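Local coordinates for protein alpha-1,2-mannosidase (Bacteroides thetaiotaomicron, PDB 2WW2) that hydrolyses alpha-mannosides with inversion of anomeric configuration, as a calcium-dependent enzyme of glycoside hydrolase family 92, at residues A[343-347]-A[664-668]. Residues are numbered along the deposited sequence; the frame is centred on the assembly and turned at random.
Sequences TLLYP and LHLPE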
loop_
_atom_site.group_PDB
_atom_site.type_symbol
_atom_site.label_atom_id
_atom_site.label_comp_id
_atom_site.label_asym_id
_atom_site.label_seq_id
_atom_site.Cartn_x
_atom_site.Cartn_y
_atom_site.Cartn_z
ATOM N N THR A 343 31.857 21.994 11.314
ATOM C CA THR A 343 32.783 22.892 10.609
ATOM C C THR A 343 32.322 24.332 10.705
ATOM O O THR A 343 33.136 25.244 10.597
ATOM C CB THR A 343 32.949 22.542 9.091
ATOM O OG1 THR A 343 31.696 22.714 8.426
ATOM C CG2 THR A 343 33.445 21.095 8.907
ATOM N N LEU A 344 31.018 24.545 10.891
ATOM C CA LEU A 344 30.466 25.901 10.911
ATOM C C LEU A 344 30.456 26.475 12.329
ATOM O O LEU A 344 31.020 27.539 12.590
ATOM C CB LEU A 344 29.031 25.898 10.350
ATOM C CG LEU A 344 28.285 27.246 10.315
ATOM C CD1 LEU A 344 29.105 28.292 9.558
ATOM C CD2 LEU A 344 26.878 27.083 9.697
ATOM N N LEU A 345 29.795 25.757 13.235
ATOM C CA LEU A 345 29.547 26.267 14.581
ATOM C C LEU A 345 30.532 25.771 15.657
ATOM O O LEU A 345 30.677 26.412 16.703
ATOM C CB LEU A 345 28.128 25.924 15.002
ATOM C CG LEU A 345 27.005 26.765 14.380
ATOM C CD1 LEU A 345 25.686 26.141 14.748
ATOM C CD2 LEU A 345 27.042 28.198 14.892
ATOM N N TYR A 346 31.187 24.639 15.395
ATOM C CA TYR A 346 32.109 24.019 16.349
ATOM C C TYR A 346 33.413 23.590 15.665
ATOM O O TYR A 346 33.828 22.432 15.777
ATOM C CB TYR A 346 31.424 22.824 17.037
ATOM C CG TYR A 346 30.029 23.163 17.545
ATOM C CD1 TYR A 346 29.855 23.762 18.797
ATOM C CD2 TYR A 346 28.902 22.919 16.771
ATOM C CE1 TYR A 346 28.580 24.108 19.259
ATOM C CE2 TYR A 346 27.618 23.260 17.227
ATOM C CZ TYR A 346 27.478 23.846 18.487
ATOM O OH TYR A 346 26.226 24.185 18.965
ATOM N N PRO A 347 34.077 24.524 14.958
ATOM C CA PRO A 347 35.194 24.097 14.107
ATOM C C PRO A 347 36.398 23.618 14.928
ATOM O O PRO A 347 37.259 22.924 14.392
ATOM C CB PRO A 347 35.538 25.367 13.301
ATOM C CG PRO A 347 35.081 26.493 14.159
ATOM C CD PRO A 347 33.811 25.963 14.826
ATOM N N LEU A 664 23.844 32.969 14.753
ATOM C CA LEU A 664 24.938 32.036 14.853
ATOM C C LEU A 664 26.159 32.780 15.395
ATOM O O LEU A 664 26.596 33.779 14.812
ATOM C CB LEU A 664 25.237 31.430 13.478
ATOM C CG LEU A 664 24.241 30.416 12.902
ATOM C CD1 LEU A 664 22.951 31.096 12.388
ATOM C CD2 LEU A 664 24.910 29.665 11.771
ATOM N N HIS A 665 26.692 32.297 16.517
ATOM C CA HIS A 665 27.862 32.888 17.150
ATOM C C HIS A 665 29.081 32.139 16.687
ATOM O O HIS A 665 29.366 31.028 17.153
ATOM C CB HIS A 665 27.717 32.852 18.670
ATOM C CG HIS A 665 26.610 33.729 19.162
ATOM N ND1 HIS A 665 26.631 35.099 19.006
ATOM C CD2 HIS A 665 25.432 33.434 19.760
ATOM C CE1 HIS A 665 25.516 35.614 19.498
ATOM N NE2 HIS A 665 24.767 34.624 19.958
ATOM N N LEU A 666 29.769 32.744 15.727
ATOM C CA LEU A 666 30.881 32.111 15.044
ATOM C C LEU A 666 32.226 32.546 15.620
ATOM O O LEU A 666 32.287 33.427 16.488
ATOM C CB LEU A 666 30.785 32.392 13.543
ATOM C CG LEU A 666 29.442 31.920 12.965
ATOM C CD1 LEU A 666 29.190 32.440 11.563
ATOM C CD2 LEU A 666 29.323 30.398 12.979
ATOM N N PRO A 667 33.310 31.904 15.172
ATOM C CA PRO A 667 34.636 32.259 15.686
ATOM C C PRO A 667 34.995 33.738 15.490
ATOM O O PRO A 667 34.503 34.386 14.566
ATOM C CB PRO A 667 35.578 31.369 14.861
ATOM C CG PRO A 667 34.733 30.113 14.596
ATOM C CD PRO A 667 33.332 30.685 14.334
ATOM N N GLU A 668 35.854 34.241 16.373
ATOM C CA GLU A 668 36.417 35.588 16.287
ATOM C C GLU A 668 35.364 36.679 16.413
ATOM O O GLU A 668 35.450 37.745 15.796
ATOM C CB GLU A 668 37.286 35.710 15.041
ATOM C CG GLU A 668 38.507 34.806 15.195
ATOM C CD GLU A 668 39.248 34.558 13.908
ATOM O OE1 GLU A 668 38.596 34.474 12.844
ATOM O OE2 GLU A 668 40.489 34.443 13.965
HETATM O O HOH W 1 31.378 29.071 16.620
#
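Pro347 and Pro667 meet at the rims of their rings, CG to CG at 3.7 Å. The two side chains cross at a slant. The imidazole of His665 stands apart from the helix end; at its edge, ND1 bonds Asn671 and NE2 bonds Glu275. Leucines form the buried part. Leu345 CD2 rests against Leu666 CD2, at 3.7 Å, and Leu664 CB, at 4.0 Å, both on the same side of it. Leu344 has CG opposite its backbone N (chi1 179°), and its two methyls divide the work: CD2 touches Leu664 CD2 at 3.9 Å, CD1 touches Leu666 CD2 at 4.0 Å. Leu666 CD2 also sits close to Leu344 O, at 3.3 Å. Phe642 borders both Leu344 and Leu664. No direct hydrogen bond joins the segments. One water donates to Leu345 O (2.8 Å) and to His665 O (2.9 Å). Leu345 O also accepts from Arg273 NH1. The contact joins the end of helix 338-345 and the first residue of helix 347-364 to strand 661-665 and residues 666-667 that follow, within the catalytic domain. Its chemistry implies mainly apolar packing, with one water linking two backbone carbonyls, both acceptors, that could not bond each other directly.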